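Local coordinates for tubulin-like protein CetZ2 (Haloferax volcanii, PDB 4B45) that binds GTP as a tubulin-like cytoskeletal protein and takes part in controlling the shape of the archaeal cell, at residues T255-A260 and E320-V325; I222-Y227 and V314-V319; V269-P274 and F303-G308; A230-N235 and P274-R279. All blocks are in the same frame, centred on the assembly; numbering follows the deposited sequence.

In the fold
Following the chain, strand 222-231 opens contact 2, whose loop closes only when strand 309-319 comes to lie antiparallel beside it. Nested within that loop is contact 4, where the end of strand 222-231 meets the 274-279 loop that leads into helix 279-293. Contact 1 starts in the loop after helix 240-252 and closes at the start of helix 323-340, so it crosses contacts 2 and 4. Contact 3 pairs strands 263-272 and 298-304; it is nested inside contacts 1 and 2 but crosses contact 4, with which it shares Pro274. Together they join the strands of the C-terminal domain and tie its last helix to them.

Contact 1 (T255-A260 and E320-V325); sequences TSLPDA and ERSERV
Pro258 and Asp259 bring their loop against the first turn of helix 323-340, the CA atoms of Asp259 and Ser322 lying 5.1 Å apart. Ser322, the N-cap residue, has OG anti to its backbone N (chi1 167°), from where it donates to Pro258 O at 2.9 Å, approaching in the carbonyl plane; the same OG accepts a weak, long capping bond from Val325 N. Asp259 adds a second polar link, its OD2 taking Glu323 N at 2.8 Å on the anti side of the carboxylate; the helix start would probably favour its negative charge, although Glu323 OE1, a like charge 3.9 Å from Asp259 OD2, would oppose this. An alanine in place of Ser322 would probably leave Pro258 O without this donor and the amide of Val325 without its cap. A water joins the carbonyl oxygens of Asp259 and Glu320. Leu257 CD2 touches Val325 CG2 at 3.7 Å, the two side chains crossing at about a right angle, while Pro258 and the CB and CG of Arg324 lie side by side. Beyond them Arg324 NH2 forms a salt bridge with Asp164, at the end of strand 159-164, and Leu257 also packs on strand 222-231, so the loop lies between these strands and helix 323-340.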
loop_
_atom_site.group_PDB
_atom_site.type_symbol
_atom_site.label_atom_id
_atom_site.label_comp_id
_atom_site.label_asym_id
_atom_site.label_seq_id
_atom_site.Cartn_x
_atom_site.Cartn_y
_atom_site.Cartn_z
ATOM N N THR A 255 -8.057 -6.132 6.617
ATOM C CA THR A 255 -7.395 -6.051 5.330
ATOM C C THR A 255 -7.600 -4.675 4.678
ATOM O O THR A 255 -8.642 -4.041 4.846
ATOM C CB THR A 255 -7.912 -7.164 4.423
ATOM O OG1 THR A 255 -7.391 -6.999 3.104
ATOM C CG2 THR A 255 -9.406 -7.119 4.381
ATOM N N SER A 256 -6.594 -4.212 3.947
ATOM C CA SER A 256 -6.632 -2.890 3.327
ATOM C C SER A 256 -7.686 -2.803 2.216
ATOM O O SER A 256 -8.196 -1.718 1.909
ATOM C CB SER A 256 -5.242 -2.518 2.797
ATOM O OG SER A 256 -4.830 -3.424 1.792
ATOM N N LEU A 257 -7.984 -3.956 1.624
ATOM C CA LEU A 257 -9.106 -4.148 0.706
ATOM C C LEU A 257 -10.065 -5.211 1.269
ATOM O O LEU A 257 -9.661 -6.356 1.447
ATOM C CB LEU A 257 -8.568 -4.670 -0.623
ATOM C CG LEU A 257 -9.616 -5.075 -1.661
ATOM C CD1 LEU A 257 -10.341 -3.829 -2.208
ATOM C CD2 LEU A 257 -8.966 -5.870 -2.787
ATOM N N PRO A 258 -11.341 -4.855 1.533
ATOM C CA PRO A 258 -12.304 -5.840 2.066
ATOM C C PRO A 258 -12.524 -7.066 1.175
ATOM O O PRO A 258 -12.461 -6.971 -0.058
ATOM C CB PRO A 258 -13.619 -5.046 2.141
ATOM C CG PRO A 258 -13.193 -3.620 2.249
ATOM C CD PRO A 258 -11.923 -3.502 1.451
ATOM N N ASP A 259 -12.816 -8.200 1.812
ATOM C CA ASP A 259 -13.118 -9.457 1.120
ATOM C C ASP A 259 -11.977 -9.902 0.187
ATOM O O ASP A 259 -12.206 -10.247 -0.972
ATOM C CB ASP A 259 -14.455 -9.361 0.365
ATOM C CG ASP A 259 -14.997 -10.724 -0.049
ATOM O OD1 ASP A 259 -14.708 -11.719 0.652
ATOM O OD2 ASP A 259 -15.715 -10.804 -1.074
ATOM N N ALA A 260 -10.755 -9.923 0.711
ATOM C CA ALA A 260 -9.584 -10.281 -0.091
ATOM C C ALA A 260 -9.025 -11.676 0.204
ATOM O O ALA A 260 -7.858 -11.939 -0.092
ATOM C CB ALA A 260 -8.486 -9.244 0.109
ATOM N N GLU A 320 -8.693 -12.240 -5.762
ATOM C CA GLU A 320 -9.790 -12.372 -6.709
ATOM C C GLU A 320 -11.158 -12.590 -6.055
ATOM O O GLU A 320 -11.255 -12.915 -4.875
ATOM C CB GLU A 320 -9.483 -13.468 -7.731
ATOM C CG GLU A 320 -8.883 -12.917 -9.017
ATOM C CD GLU A 320 -7.936 -13.884 -9.702
ATOM O OE1 GLU A 320 -7.681 -14.971 -9.137
ATOM O OE2 GLU A 320 -7.445 -13.549 -10.804
ATOM N N ARG A 321 -12.208 -12.373 -6.839
ATOM C CA ARG A 321 -13.578 -12.573 -6.386
ATOM C C ARG A 321 -13.925 -11.781 -5.123
ATOM O O ARG A 321 -14.710 -12.236 -4.292
ATOM C CB ARG A 321 -13.861 -14.067 -6.207
ATOM C CG ARG A 321 -13.806 -14.821 -7.523
ATOM C CD ARG A 321 -14.038 -16.316 -7.370
ATOM N NE ARG A 321 -14.095 -16.962 -8.682
ATOM C CZ ARG A 321 -14.249 -18.268 -8.884
ATOM N NH1 ARG A 321 -14.358 -19.101 -7.855
ATOM N NH2 ARG A 321 -14.290 -18.742 -10.123
ATOM N N SER A 322 -13.337 -10.595 -4.995
ATOM C CA SER A 322 -13.643 -9.685 -3.899
ATOM C C SER A 322 -14.917 -8.903 -4.182
ATOM O O SER A 322 -15.021 -8.225 -5.205
ATOM C CB SER A 322 -12.500 -8.698 -3.689
ATOM O OG SER A 322 -12.905 -7.643 -2.838
ATOM N N GLU A 323 -15.875 -8.995 -3.265
ATOM C CA GLU A 323 -17.178 -8.340 -3.410
ATOM C C GLU A 323 -17.013 -6.842 -3.640
ATOM O O GLU A 323 -17.693 -6.249 -4.473
ATOM C CB GLU A 323 -18.017 -8.572 -2.155
ATOM C CG GLU A 323 -19.462 -8.946 -2.416
ATOM C CD GLU A 323 -20.073 -9.741 -1.269
ATOM O OE1 GLU A 323 -19.414 -9.858 -0.210
ATOM O OE2 GLU A 323 -21.205 -10.258 -1.429
ATOM N N ARG A 324 -16.096 -6.251 -2.880
ATOM C CA ARG A 324 -15.818 -4.829 -2.929
ATOM C C ARG A 324 -15.265 -4.425 -4.299
ATOM O O ARG A 324 -15.742 -3.453 -4.894
ATOM C CB ARG A 324 -14.844 -4.443 -1.798
ATOM C CG ARG A 324 -14.265 -3.024 -1.897
ATOM C CD ARG A 324 -15.340 -1.938 -2.020
ATOM N NE ARG A 324 -14.758 -0.632 -1.732
ATOM C CZ ARG A 324 -15.057 0.501 -2.364
ATOM N NH1 ARG A 324 -15.937 0.519 -3.360
ATOM N NH2 ARG A 324 -14.451 1.622 -2.000
ATOM N N VAL A 325 -14.276 -5.170 -4.800
ATOM C CA VAL A 325 -13.751 -4.920 -6.148
ATOM C C VAL A 325 -14.826 -5.083 -7.223
ATOM O O VAL A 325 -14.994 -4.224 -8.090
ATOM C CB VAL A 325 -12.524 -5.818 -6.479
ATOM C CG1 VAL A 325 -12.075 -5.613 -7.933
ATOM C CG2 VAL A 325 -11.381 -5.486 -5.556
HETATM O O HOH W 1 -11.305 -12.658 -2.170
#

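Contact 2 (I222-Y227 and V314-V319); sequences IAALGY and VLLGGV
Ala224 and Leu316 form the central hydrogen-bonded pair of two antiparallel strands whose segment axes approach to 4.7 Å. Their backbones exchange two bonds, Ala224 N to Leu316 O at 2.9 Å and Leu316 N to Ala224 O at 2.8 Å; Gly226 and Val314 repeat the pattern two residues on. Between these pairs Leu225 and Leu315 form a non-hydrogen-bonded pair. At the other end the chain turns a corner at Gly318, whose positive phi favours glycine, and Val319 N then donates to Ile222 O at 2.8 Å. A water also bridges Ile222 N and Val319 O.

Side-chain packing occupies both faces. On the face of Leu225 and Leu315, Leu225 CD1 lies 3.9 Å from Leu315 CB, and the methyl Leu315 CD1 rests against a backbone carbonyl oxygen, 3.5 Å from Ala224 O. On the face of Ala224 and Leu316, the small CB of Ala224 meets Leu316 CD1 at 4.4 Å and Val319 CG2 at 4.3 Å. With CG1 anti to the backbone N (chi1 172°), Val319 keeps CG2 beside that N, close to Ile222 O; its CB packs against Ile222 CG2, the two side chains crossing obliquely.

Helix 175-196 touches Leu225, and helix 210-217 touches Leu315. Such a ladder, beside strand 159-164 of the GTPase domain, belongs to the mixed sheet of the second domain of the tubulin/FtsZ fold.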
loop_
_atom_site.group_PDB
_atom_site.type_symbol
_atom_site.label_atom_id
_atom_site.label_comp_id
_atom_site.label_asym_id
_atom_site.label_seq_id
_atom_site.Cartn_x
_atom_site.Cartn_y
_atom_site.Cartn_z
ATOM N N ILE A 222 -4.140 -7.652 -8.248
ATOM C CA ILE A 222 -4.465 -6.928 -7.029
ATOM C C ILE A 222 -3.905 -7.597 -5.784
ATOM O O ILE A 222 -3.969 -8.819 -5.635
ATOM C CB ILE A 222 -5.992 -6.735 -6.896
ATOM C CG1 ILE A 222 -6.481 -5.748 -7.952
ATOM C CG2 ILE A 222 -6.351 -6.213 -5.529
ATOM C CD1 ILE A 222 -7.977 -5.658 -8.038
ATOM N N ALA A 223 -3.343 -6.793 -4.885
ATOM C CA ALA A 223 -2.912 -7.322 -3.601
ATOM C C ALA A 223 -3.574 -6.586 -2.441
ATOM O O ALA A 223 -4.067 -5.449 -2.597
ATOM C CB ALA A 223 -1.390 -7.289 -3.481
ATOM N N ALA A 224 -3.612 -7.248 -1.285
ATOM C CA ALA A 224 -4.157 -6.634 -0.081
ATOM C C ALA A 224 -3.237 -6.886 1.091
ATOM O O ALA A 224 -2.457 -7.848 1.099
ATOM C CB ALA A 224 -5.564 -7.144 0.209
ATOM N N LEU A 225 -3.306 -6.014 2.086
ATOM C CA LEU A 225 -2.414 -6.149 3.224
ATOM C C LEU A 225 -3.208 -6.109 4.506
ATOM O O LEU A 225 -3.812 -5.098 4.821
ATOM C CB LEU A 225 -1.345 -5.055 3.224
ATOM C CG LEU A 225 -0.291 -5.218 4.334
ATOM C CD1 LEU A 225 0.351 -6.626 4.300
ATOM C CD2 LEU A 225 0.799 -4.133 4.287
ATOM N N GLY A 226 -3.212 -7.219 5.238
ATOM C CA GLY A 226 -3.987 -7.313 6.456
ATOM C C GLY A 226 -3.164 -7.063 7.703
ATOM O O GLY A 226 -1.984 -7.421 7.770
ATOM N N TYR A 227 -3.794 -6.460 8.705
ATOM C CA TYR A 227 -3.132 -6.228 9.982
ATOM C C TYR A 227 -4.095 -6.347 11.171
ATOM O O TYR A 227 -5.241 -5.876 11.114
ATOM C CB TYR A 227 -2.442 -4.866 9.974
ATOM C CG TYR A 227 -1.785 -4.489 11.282
ATOM C CD1 TYR A 227 -0.523 -4.952 11.601
ATOM C CD2 TYR A 227 -2.434 -3.660 12.196
ATOM C CE1 TYR A 227 0.083 -4.606 12.800
ATOM C CE2 TYR A 227 -1.842 -3.314 13.396
ATOM C CZ TYR A 227 -0.584 -3.794 13.693
ATOM O OH TYR A 227 0.018 -3.443 14.880
ATOM N N VAL A 314 -0.473 -9.845 7.241
ATOM C CA VAL A 314 -0.663 -10.798 6.149
ATOM C C VAL A 314 -0.817 -10.128 4.790
ATOM O O VAL A 314 -1.803 -9.444 4.547
ATOM C CB VAL A 314 -1.895 -11.669 6.381
ATOM C CG1 VAL A 314 -2.080 -12.616 5.217
ATOM C CG2 VAL A 314 -1.746 -12.458 7.692
ATOM N N LEU A 315 0.155 -10.353 3.907
ATOM C CA LEU A 315 0.108 -9.860 2.536
ATOM C C LEU A 315 -0.562 -10.908 1.670
ATOM O O LEU A 315 -0.187 -12.078 1.712
ATOM C CB LEU A 315 1.531 -9.588 2.015
ATOM C CG LEU A 315 1.646 -9.144 0.548
ATOM C CD1 LEU A 315 0.928 -7.801 0.307
ATOM C CD2 LEU A 315 3.112 -9.087 0.070
ATOM N N LEU A 316 -1.573 -10.498 0.910
ATOM C CA LEU A 316 -2.263 -11.406 0.005
ATOM C C LEU A 316 -2.044 -10.958 -1.425
ATOM O O LEU A 316 -2.423 -9.845 -1.796
ATOM C CB LEU A 316 -3.757 -11.422 0.315
ATOM C CG LEU A 316 -4.102 -11.787 1.760
ATOM C CD1 LEU A 316 -5.335 -11.062 2.222
ATOM C CD2 LEU A 316 -4.297 -13.288 1.879
ATOM N N GLY A 317 -1.450 -11.821 -2.238
ATOM C CA GLY A 317 -1.150 -11.456 -3.610
ATOM C C GLY A 317 -2.090 -12.165 -4.556
ATOM O O GLY A 317 -2.535 -13.277 -4.269
ATOM N N GLY A 318 -2.412 -11.524 -5.675
ATOM C CA GLY A 318 -3.324 -12.112 -6.649
ATOM C C GLY A 318 -4.719 -12.317 -6.093
ATOM O O GLY A 318 -5.279 -13.409 -6.177
ATOM N N VAL A 319 -5.275 -11.262 -5.508
ATOM C CA VAL A 319 -6.606 -11.317 -4.921
ATOM C C VAL A 319 -7.681 -11.413 -6.000
ATOM O O VAL A 319 -7.587 -10.757 -7.038
ATOM C CB VAL A 319 -6.843 -10.076 -4.064
ATOM C CG1 VAL A 319 -8.293 -10.006 -3.589
ATOM C CG2 VAL A 319 -5.849 -10.058 -2.892
HETATM O O HOH W 2 -5.935 -10.023 -8.834
#

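Contact 3 (V269-P274 and F303-G308); sequences VIAGEP and FPLESG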
loop_
_atom_site.group_PDB
_atom_site.type_symbol
_atom_site.label_atom_id
_atom_site.label_comp_id
_atom_site.label_asym_id
_atom_site.label_seq_id
_atom_site.Cartn_x
_atom_site.Cartn_y
_atom_site.Cartn_z
ATOM N N VAL A 269 3.218 -12.893 8.442
ATOM C CA VAL A 269 4.264 -12.422 9.323
ATOM C C VAL A 269 3.622 -12.243 10.687
ATOM O O VAL A 269 2.620 -11.538 10.832
ATOM C CB VAL A 269 4.897 -11.087 8.806
ATOM C CG1 VAL A 269 5.984 -10.571 9.753
ATOM C CG2 VAL A 269 5.476 -11.267 7.410
ATOM N N ILE A 270 4.175 -12.929 11.676
ATOM C CA ILE A 270 3.803 -12.704 13.062
ATOM C C ILE A 270 4.902 -11.847 13.658
ATOM O O ILE A 270 6.080 -12.222 13.624
ATOM C CB ILE A 270 3.726 -14.023 13.851
ATOM C CG1 ILE A 270 2.760 -14.988 13.169
ATOM C CG2 ILE A 270 3.336 -13.769 15.300
ATOM C CD1 ILE A 270 1.432 -14.375 12.858
ATOM N N ALA A 271 4.524 -10.689 14.185
ATOM C CA ALA A 271 5.497 -9.771 14.762
ATOM C C ALA A 271 5.361 -9.667 16.281
ATOM O O ALA A 271 4.252 -9.707 16.827
ATOM C CB ALA A 271 5.354 -8.382 14.116
ATOM N N GLY A 272 6.491 -9.514 16.961
ATOM C CA GLY A 272 6.485 -9.339 18.401
ATOM C C GLY A 272 7.780 -9.817 19.003
ATOM O O GLY A 272 8.712 -10.146 18.283
ATOM N N GLU A 273 7.847 -9.861 20.327
ATOM C CA GLU A 273 9.033 -10.362 20.998
ATOM C C GLU A 273 9.140 -11.877 20.838
ATOM O O GLU A 273 8.172 -12.588 21.088
ATOM C CB GLU A 273 9.018 -9.958 22.472
ATOM C CG GLU A 273 9.010 -8.451 22.641
ATOM C CD GLU A 273 9.521 -8.009 23.994
ATOM O OE1 GLU A 273 9.876 -8.890 24.808
ATOM O OE2 GLU A 273 9.563 -6.779 24.244
ATOM N N PRO A 274 10.315 -12.364 20.391
ATOM C CA PRO A 274 10.579 -13.787 20.114
ATOM C C PRO A 274 10.099 -14.756 21.203
ATOM O O PRO A 274 9.474 -15.775 20.878
ATOM C CB PRO A 274 12.106 -13.837 19.994
ATOM C CG PRO A 274 12.475 -12.504 19.481
ATOM C CD PRO A 274 11.474 -11.517 20.048
ATOM N N PHE A 303 8.826 -11.569 12.600
ATOM C CA PHE A 303 9.483 -10.270 12.691
ATOM C C PHE A 303 9.715 -9.971 14.173
ATOM O O PHE A 303 8.810 -9.496 14.864
ATOM C CB PHE A 303 8.559 -9.220 12.066
ATOM C CG PHE A 303 9.150 -7.836 11.948
ATOM C CD1 PHE A 303 10.428 -7.542 12.410
ATOM C CD2 PHE A 303 8.399 -6.813 11.371
ATOM C CE1 PHE A 303 10.954 -6.253 12.290
ATOM C CE2 PHE A 303 8.914 -5.525 11.246
ATOM C CZ PHE A 303 10.197 -5.244 11.707
ATOM N N PRO A 304 10.924 -10.251 14.672
ATOM C CA PRO A 304 11.235 -9.948 16.076
ATOM C C PRO A 304 11.377 -8.443 16.343
ATOM O O PRO A 304 12.247 -7.799 15.762
ATOM C CB PRO A 304 12.580 -10.653 16.298
ATOM C CG PRO A 304 12.689 -11.647 15.186
ATOM C CD PRO A 304 12.012 -11.001 14.022
ATOM N N LEU A 305 10.518 -7.894 17.199
ATOM C CA LEU A 305 10.617 -6.488 17.580
ATOM C C LEU A 305 10.144 -6.228 19.016
ATOM O O LEU A 305 9.368 -7.005 19.572
ATOM C CB LEU A 305 9.870 -5.597 16.576
ATOM C CG LEU A 305 8.446 -5.989 16.173
ATOM C CD1 LEU A 305 7.439 -5.676 17.270
ATOM C CD2 LEU A 305 8.051 -5.295 14.886
ATOM N N GLU A 306 10.620 -5.137 19.612
ATOM C CA GLU A 306 10.204 -4.768 20.956
ATOM C C GLU A 306 8.756 -4.277 20.941
ATOM O O GLU A 306 8.386 -3.389 20.158
ATOM C CB GLU A 306 11.126 -3.697 21.546
ATOM C CG GLU A 306 10.702 -3.221 22.930
ATOM C CD GLU A 306 11.625 -2.159 23.512
ATOM O OE1 GLU A 306 12.537 -1.695 22.793
ATOM O OE2 GLU A 306 11.438 -1.794 24.694
ATOM N N SER A 307 7.943 -4.859 21.817
ATOM C CA SER A 307 6.521 -4.555 21.872
ATOM C C SER A 307 5.927 -5.255 23.086
ATOM O O SER A 307 6.506 -6.218 23.608
ATOM C CB SER A 307 5.844 -5.060 20.593
ATOM O OG SER A 307 4.468 -4.749 20.570
ATOM N N GLY A 308 4.776 -4.773 23.540
ATOM C CA GLY A 308 4.038 -5.471 24.579
ATOM C C GLY A 308 2.951 -6.302 23.926
ATOM O O GLY A 308 2.148 -6.955 24.591
#
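Ala271 and Phe303 pair as parallel neighbours within a beta-alpha-beta crossover, the unit in which strand 263-272 leads through helix 279-293 to strand 298-304, at the edge of the C-terminal sheet. The backbones are joined by Phe303 N to Ile270 O at 3.0 Å, Gly272 N to Phe303 O and Leu305 N to Gly272 O, the last donor standing well above the carbonyl plane. At the backbone angles of Gly272 a CB would press on the carbonyl oxygen of Ala271. Leu305 turns back toward the sheet, CG held between its backbone N and carbonyl carbon (chi1 48°); its CD2 sits 3.6 Å above the centre of the Phe303 ring and also meets Ala271 CB. Val269 CG1 touches Phe303 CB at 3.7 Å, and the ring packs on helix 175-196. Glu273, its chain extended beyond CG, reaches the backbone of Leu305 and Ser307: CG lies 3.4 Å from Leu305 O, and OE2 accepts a weak bond from Ser307 N at 3.5 Å, although Ser307 O, also an acceptor, lies closer to it. An alanine in place of Glu273 would probably leave Ser307 N without this acceptor and open a gap beside Leu305 O. The side chains of Pro274 and Pro304 cross at about a right angle, Pro274 CG resting 3.7 Å from Pro304 CB.

Contact 4 (A230-N235 and P274-R279); sequences AEASPN and PDTIPR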
loop_
_atom_site.group_PDB
_atom_site.type_symbol
_atom_site.label_atom_id
_atom_site.label_comp_id
_atom_site.label_asym_id
_atom_site.label_seq_id
_atom_site.Cartn_x
_atom_site.Cartn_y
_atom_site.Cartn_z
ATOM N N ALA A 230 -2.721 -7.802 19.252
ATOM C CA ALA A 230 -3.281 -8.211 20.533
ATOM C C ALA A 230 -2.211 -8.089 21.591
ATOM O O ALA A 230 -1.015 -8.196 21.293
ATOM C CB ALA A 230 -3.748 -9.635 20.460
ATOM N N GLU A 231 -2.634 -7.880 22.829
ATOM C CA GLU A 231 -1.689 -7.854 23.929
ATOM C C GLU A 231 -0.993 -9.207 24.004
ATOM O O GLU A 231 -1.619 -10.245 23.773
ATOM C CB GLU A 231 -2.391 -7.544 25.246
ATOM C CG GLU A 231 -1.462 -7.619 26.442
ATOM C CD GLU A 231 -2.192 -7.586 27.768
ATOM O OE1 GLU A 231 -3.286 -6.976 27.838
ATOM O OE2 GLU A 231 -1.666 -8.175 28.741
ATOM N N ALA A 232 0.306 -9.193 24.296
ATOM C CA ALA A 232 1.047 -10.428 24.485
ATOM C C ALA A 232 1.315 -10.715 25.947
ATOM O O ALA A 232 1.726 -9.842 26.716
ATOM C CB ALA A 232 2.356 -10.410 23.711
ATOM N N SER A 233 1.076 -11.960 26.325
ATOM C CA SER A 233 1.559 -12.468 27.588
ATOM C C SER A 233 3.049 -12.750 27.431
ATOM O O SER A 233 3.505 -13.092 26.335
ATOM C CB SER A 233 0.815 -13.749 27.954
ATOM O OG SER A 233 1.431 -14.385 29.059
ATOM N N PRO A 234 3.813 -12.596 28.522
ATOM C CA PRO A 234 5.240 -12.928 28.551
ATOM C C PRO A 234 5.467 -14.406 28.266
ATOM O O PRO A 234 6.517 -14.776 27.749
ATOM C CB PRO A 234 5.639 -12.623 29.998
ATOM C CG PRO A 234 4.363 -12.670 30.765
ATOM C CD PRO A 234 3.341 -12.116 29.831
ATOM N N ASN A 235 4.488 -15.235 28.608
ATOM C CA ASN A 235 4.550 -16.658 28.324
ATOM C C ASN A 235 3.997 -16.944 26.939
ATOM O O ASN A 235 2.845 -16.618 26.646
ATOM C CB ASN A 235 3.769 -17.447 29.378
ATOM C CG ASN A 235 4.063 -18.933 29.329
ATOM O OD1 ASN A 235 5.042 -19.367 28.716
ATOM N ND2 ASN A 235 3.216 -19.725 29.984
ATOM N N PRO A 274 10.315 -12.364 20.391
ATOM C CA PRO A 274 10.579 -13.787 20.114
ATOM C C PRO A 274 10.099 -14.756 21.203
ATOM O O PRO A 274 9.474 -15.775 20.878
ATOM C CB PRO A 274 12.106 -13.837 19.994
ATOM C CG PRO A 274 12.475 -12.504 19.481
ATOM C CD PRO A 274 11.474 -11.517 20.048
ATOM N N ASP A 275 10.376 -14.440 22.465
ATOM C CA ASP A 275 9.986 -15.303 23.584
ATOM C C ASP A 275 8.475 -15.465 23.747
ATOM O O ASP A 275 8.028 -16.418 24.369
ATOM C CB ASP A 275 10.571 -14.781 24.903
ATOM C CG ASP A 275 12.067 -15.005 25.009
ATOM O OD1 ASP A 275 12.588 -15.905 24.314
ATOM O OD2 ASP A 275 12.722 -14.276 25.786
ATOM N N THR A 276 7.692 -14.533 23.209
ATOM C CA THR A 276 6.243 -14.565 23.387
ATOM C C THR A 276 5.495 -15.258 22.239
ATOM O O THR A 276 4.306 -15.568 22.347
ATOM C CB THR A 276 5.675 -13.142 23.578
ATOM O OG1 THR A 276 5.648 -12.450 22.321
ATOM C CG2 THR A 276 6.524 -12.362 24.586
ATOM N N ILE A 277 6.196 -15.504 21.144
ATOM C CA ILE A 277 5.585 -16.088 19.948
ATOM C C ILE A 277 5.662 -17.615 19.972
ATOM O O ILE A 277 6.749 -18.181 19.814
ATOM C CB ILE A 277 6.304 -15.576 18.699
ATOM C CG1 ILE A 277 6.259 -14.040 18.656
ATOM C CG2 ILE A 277 5.700 -16.180 17.445
ATOM C CD1 ILE A 277 6.594 -13.447 17.297
ATOM N N PRO A 278 4.508 -18.285 20.165
ATOM C CA PRO A 278 4.469 -19.741 20.340
ATOM C C PRO A 278 4.587 -20.507 19.028
ATOM O O PRO A 278 3.970 -20.132 18.029
ATOM C CB PRO A 278 3.092 -19.983 20.961
ATOM C CG PRO A 278 2.244 -18.826 20.480
ATOM C CD PRO A 278 3.177 -17.662 20.313
ATOM N N ARG A 279 5.364 -21.587 19.049
ATOM C CA ARG A 279 5.554 -22.426 17.874
ATOM C C ARG A 279 4.232 -22.960 17.333
ATOM O O ARG A 279 3.969 -22.895 16.135
ATOM C CB ARG A 279 6.471 -23.604 18.217
ATOM C CG ARG A 279 6.573 -24.644 17.114
ATOM C CD ARG A 279 7.532 -25.759 17.507
ATOM N NE ARG A 279 7.592 -26.779 16.470
ATOM C CZ ARG A 279 8.318 -27.888 16.562
ATOM N NH1 ARG A 279 9.040 -28.120 17.649
ATOM N NH2 ARG A 279 8.311 -28.769 15.568
#
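Thr276 carries this surface contact, its side chain laid against the backbone of Ser233 and Pro234. Its CB stands 3.5 Å from Ser233 O. From CB the methyl CG2, anti to the carbonyl carbon, continues over the same stretch, 3.6 Å from Ser233 O and 4.0 Å from Pro234 O. The other branch, OG1, lies between the backbone N and the carbonyl carbon (chi1 75°) and comes within 4.1 Å of Ala232 CB, whose bond from CA points at the 274-279 segment. The polar partner of OG1 is on its own side of the contact: it is hydrogen-bonded to Glu273 O.

The two segments thus meet by van der Waals packing, and Asn239 supplies a polar link between them, its ND2 bonding both Ser233 O and Thr276 O. Each segment is shaped by a turn of its own. Ser233 OG accepts from Asn235 N at 3.2 Å, which makes an ST turn, and the same hydroxyl is also bonded to Asp238. In the other segment, Ile277 N donates to Pro274 O at 3.3 Å, closing a type I beta turn with Asp275 and Thr276 at its corners.

Leu310 of strand 309-319 touches both Thr276 and Ala232. The turn leads to Pro278, the N-cap of helix 279-293, and is the strand-to-helix connection of a beta-alpha-beta unit, packed here on the loop that follows strand 222-231.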